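Local coordinates for uncharacterized protein (Pyrococcus furiosus, PDB 4XM2) that deacetylates N,N'-diacetylchitobiose, removing acetyl from the disaccharide unit of chitin as a member of the GlcNAc-PI de-N-acetylase family, at the interface of chains A and B. Coordinates in Å, arbitrary orientation; residue numbers count along the deposited sequence, not the author numbering. Chains: chain A/B, Uncharacterized protein.

Contacts 1 and 2 belong to the same interface between two copies of the deacetylase, with the centres of their C-alpha atoms about 30 Å apart. They share no residues. In contact 1 chain A offers its C-terminal segment, and chain B receives it with helix 221-240 and two loops; in contact 2 chain A offers prolines around helix 172-175, and chain B the loop after strand 61-68. These separated patches of one interface should together limit rocking between the chains. The interface is not an exact two-fold; the deposited assembly holds six copies, which suggests, without proving, a hexamer.

Contact 1: the interface of chains A and B. Residues chain A 261-263; chain B 143, 192-193, 234, 237-238.
B:Phe237 swings its ring CG nearly opposite the backbone N (chi1 161°), and A:Phe263 holds its own between the backbone N and carbonyl carbon (chi1 49°), a pair of choices that brings the two phenylalanines and A:Pro262 together. In this GlcNAc-PI de-N-acetylase family member, the C-terminal segment of chain A inserts between helix 221-240 of chain B and loops carrying B:Leu143 and B:His193. B:Leu143 lies shortly before the HPDH sequence, a conserved element of the family's metal-dependent active site, so the segment may help to shape its surroundings.

A:Pro262 and A:Phe263 lie on the same side of the B:Phe237 ring, towards its rim. The proline CB stands 3.8 Å from B:Phe237 CE2, while A:Phe263 brings CD2 to 4.0 Å from B:Phe237 CG and sets its CB near CD1 and CE1. The two aromatic rings are inclined steeply to each other, and the side chains run past each other in opposite directions rather than stacking flat. Farther round A:Phe263, CE2 touches B:Val234 CG2 at 3.8 Å, with B:Val234 CA in the plane of the ring at its edge.

The proline ring is bordered on another flank by B:Tyr238, whose phenolic OH lies 3.7 Å from A:Pro262 CB, the two side chains crossing at about a right angle. That hydroxyl is anchored within chain B: B:Tyr238 OH donates a hydrogen bond of 2.5 Å to the carbonyl O of B:Thr192, tilted 31° from the carbonyl plane. B:Phe237 CD2 sits over the centre of the tyrosine ring and helps to fix its position. Opposite the helix, B:Leu143 CD1 packs 3.9 Å from A:Pro262 CA, and its other methyl, CD2, reaches A:Thr261 N. B:His193 turns its CB, not the imidazole, to the carbonyl O of A:Pro262, 3.2 Å away.

Contact 2: the interface of chains A and B. Residues chain A 168, 175, 180-181; chain B 74-77.
A:Pro168 packs against the loop of chain B that runs from B:Thr74 to B:Glu77, the segment following strand 61-68 in this GlcNAc-PI de-N-acetylase fold. Successive ring carbons meet successive parts of the loop. CD lies 3.3 Å from the carbonyl O of B:Thr74 and also touches B:Thr75 CA. CG faces the next carbonyl, 3.7 Å from B:Thr75 O. CB meets the side chain of B:Glu77, whose CG is 3.9 Å away. Among these residues the fit is one of shape: a rigid pyrrolidine ring sits against peptide groups and the aliphatic stem of a glutamate.

Beyond that stem, B:Glu77 reaches across chain A toward A:Pro181. Its CG is anti to the carbonyl carbon (chi1 -46°), and the chain then continues fully extended (chi2 178°), which carries the carboxylate past A:Pro168. There OE2 comes to 4.0 Å from A:Pro181 CD, the glutamate and proline side chains approaching from opposite directions. With an alanine in place of B:Glu77, A:Pro168 CB would probably lose its aliphatic neighbour, and a gap would be likely beside A:Pro181 where the carboxylate now lies.

Outside this first layer, A:Ile175, at the end of helix 172-175, turns CG1 toward the same carboxylate, 4.3 Å from B:Glu77 OE1. A:Lys180 precedes A:Pro181 and passes its CD near OE2, but its amine NZ stays 6.3 Å from B:Glu77 OE2. No salt bridge forms at that separation, although the opposite charges may still attract weakly and favour the carboxylate's placement at this flank. On the chain B side, the loop that presents the two threonine carbonyls to A:Pro168 may gain slight internal support from a weak hydrogen bond, from the backbone N of B:Asp76 to the hydroxyl OG1 of B:Thr74 (3.4 Å).

Contact 1: the interface of chains A and B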
# COMPACT_ATOMS: atom_id res chain seq x y z
N THR A 261 -10.53 9.61 -26.67
CA THR A 261 -11.51 10.26 -27.55
C THR A 261 -11.54 11.77 -27.27
O THR A 261 -12.18 12.23 -26.30
CB THR A 261 -12.92 9.66 -27.41
OG1 THR A 261 -12.88 8.26 -27.66
CG2 THR A 261 -13.89 10.27 -28.39
N PRO A 262 -10.85 12.55 -28.12
CA PRO A 262 -10.68 13.98 -27.87
C PRO A 262 -11.95 14.81 -28.10
O PRO A 262 -12.04 15.94 -27.60
CB PRO A 262 -9.60 14.38 -28.87
CG PRO A 262 -9.70 13.35 -29.97
CD PRO A 262 -10.14 12.09 -29.33
N PHE A 263 -12.92 14.23 -28.82
CA PHE A 263 -14.18 14.93 -29.11
C PHE A 263 -15.37 14.29 -28.37
O PHE A 263 -16.52 14.41 -28.79
CB PHE A 263 -14.42 14.99 -30.63
CG PHE A 263 -14.25 13.66 -31.32
CD1 PHE A 263 -15.20 12.65 -31.15
CD2 PHE A 263 -13.12 13.41 -32.09
CE1 PHE A 263 -15.05 11.43 -31.76
CE2 PHE A 263 -12.95 12.16 -32.70
CZ PHE A 263 -13.91 11.18 -32.53
N LEU B 143 -7.22 14.42 -20.53
CA LEU B 143 -8.14 14.05 -21.56
C LEU B 143 -9.49 13.74 -20.94
O LEU B 143 -9.63 12.78 -20.21
CB LEU B 143 -7.61 12.86 -22.40
CG LEU B 143 -8.56 12.40 -23.53
CD1 LEU B 143 -8.54 13.41 -24.67
CD2 LEU B 143 -8.17 11.08 -24.04
N THR B 192 -4.65 14.58 -26.75
CA THR B 192 -5.15 15.76 -26.02
C THR B 192 -6.32 16.32 -26.76
O THR B 192 -6.35 16.29 -28.00
CB THR B 192 -4.07 16.86 -25.91
OG1 THR B 192 -4.56 18.00 -25.18
CG2 THR B 192 -3.56 17.28 -27.29
N HIS B 193 -7.30 16.82 -26.02
CA HIS B 193 -8.44 17.47 -26.63
C HIS B 193 -8.27 19.00 -26.64
O HIS B 193 -9.13 19.73 -27.16
CB HIS B 193 -9.67 17.14 -25.81
CG HIS B 193 -9.80 17.98 -24.59
ND1 HIS B 193 -8.82 18.04 -23.62
CD2 HIS B 193 -10.78 18.82 -24.19
CE1 HIS B 193 -9.20 18.88 -22.66
NE2 HIS B 193 -10.39 19.36 -22.98
N VAL B 234 -10.66 10.73 -35.88
CA VAL B 234 -9.77 11.46 -34.97
C VAL B 234 -8.80 12.37 -35.77
O VAL B 234 -8.77 13.57 -35.54
CB VAL B 234 -9.01 10.54 -34.00
CG1 VAL B 234 -8.02 11.33 -33.18
CG2 VAL B 234 -10.01 9.74 -33.07
N PHE B 237 -10.23 15.46 -37.02
CA PHE B 237 -10.55 16.39 -35.93
C PHE B 237 -9.41 17.36 -35.68
O PHE B 237 -9.63 18.54 -35.43
CB PHE B 237 -10.88 15.60 -34.63
CG PHE B 237 -10.77 16.42 -33.36
CD1 PHE B 237 -11.84 17.19 -32.91
CD2 PHE B 237 -9.58 16.40 -32.61
CE1 PHE B 237 -11.74 17.93 -31.74
CE2 PHE B 237 -9.47 17.15 -31.44
CZ PHE B 237 -10.53 17.91 -31.00
N TYR B 238 -8.19 16.85 -35.74
CA TYR B 238 -7.04 17.67 -35.50
C TYR B 238 -6.64 18.45 -36.75
O TYR B 238 -6.29 19.63 -36.68
CB TYR B 238 -5.88 16.79 -35.07
CG TYR B 238 -5.95 16.22 -33.68
CD1 TYR B 238 -5.98 17.05 -32.56
CD2 TYR B 238 -5.91 14.83 -33.48
CE1 TYR B 238 -6.01 16.51 -31.28
CE2 TYR B 238 -5.94 14.28 -32.20
CZ TYR B 238 -5.99 15.12 -31.11
OH TYR B 238 -6.02 14.60 -29.84

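Contact 2: the interface of chains A and B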
# COMPACT_ATOMS: atom_id res chain seq x y z
N PRO A 168 -10.85 -12.10 -20.32
CA PRO A 168 -10.69 -13.37 -19.60
C PRO A 168 -9.37 -13.50 -18.81
O PRO A 168 -9.29 -14.31 -17.89
CB PRO A 168 -10.72 -14.43 -20.72
CG PRO A 168 -10.32 -13.65 -21.96
CD PRO A 168 -10.70 -12.24 -21.78
N ILE A 175 -13.01 -17.22 -14.54
CA ILE A 175 -13.15 -18.10 -15.70
C ILE A 175 -13.01 -19.56 -15.25
O ILE A 175 -13.91 -20.37 -15.51
CB ILE A 175 -12.12 -17.77 -16.80
CG1 ILE A 175 -12.68 -16.72 -17.78
CG2 ILE A 175 -11.78 -19.01 -17.58
CD1 ILE A 175 -13.14 -15.36 -17.13
N LYS A 180 -17.82 -16.88 -16.76
CA LYS A 180 -17.28 -16.45 -18.07
C LYS A 180 -17.24 -14.93 -18.19
O LYS A 180 -17.90 -14.23 -17.44
CB LYS A 180 -18.15 -17.00 -19.21
CG LYS A 180 -17.89 -18.48 -19.59
CD LYS A 180 -18.09 -18.73 -21.13
CE LYS A 180 -19.47 -19.35 -21.47
NZ LYS A 180 -20.62 -18.36 -21.40
N PRO A 181 -16.48 -14.41 -19.16
CA PRO A 181 -16.58 -12.99 -19.41
C PRO A 181 -18.02 -12.58 -19.72
O PRO A 181 -18.91 -13.43 -19.96
CB PRO A 181 -15.75 -12.80 -20.67
CG PRO A 181 -14.77 -13.92 -20.66
CD PRO A 181 -15.49 -15.07 -20.04
N THR B 74 -6.93 -8.98 -24.83
CA THR B 74 -7.47 -10.03 -25.69
C THR B 74 -8.81 -10.50 -25.11
O THR B 74 -9.02 -10.40 -23.89
CB THR B 74 -6.47 -11.22 -25.84
OG1 THR B 74 -6.91 -12.08 -26.89
CG2 THR B 74 -6.35 -12.05 -24.53
N THR B 75 -9.70 -11.01 -25.97
CA THR B 75 -10.97 -11.61 -25.51
C THR B 75 -10.98 -13.14 -25.68
O THR B 75 -11.92 -13.84 -25.26
CB THR B 75 -12.19 -10.99 -26.20
OG1 THR B 75 -11.88 -10.75 -27.59
CG2 THR B 75 -12.57 -9.66 -25.53
N ASP B 76 -9.90 -13.65 -26.27
CA ASP B 76 -9.70 -15.06 -26.52
C ASP B 76 -9.24 -15.79 -25.27
O ASP B 76 -8.11 -15.58 -24.80
CB ASP B 76 -8.64 -15.19 -27.62
CG ASP B 76 -8.08 -16.62 -27.77
OD1 ASP B 76 -7.08 -16.78 -28.50
OD2 ASP B 76 -8.65 -17.56 -27.15
N GLU B 77 -10.08 -16.69 -24.76
CA GLU B 77 -9.80 -17.40 -23.52
C GLU B 77 -8.64 -18.38 -23.62
O GLU B 77 -8.06 -18.75 -22.62
CB GLU B 77 -11.06 -18.08 -22.98
CG GLU B 77 -12.27 -17.11 -23.02
CD GLU B 77 -13.59 -17.71 -22.54
OE1 GLU B 77 -13.60 -18.49 -21.55
OE2 GLU B 77 -14.62 -17.34 -23.16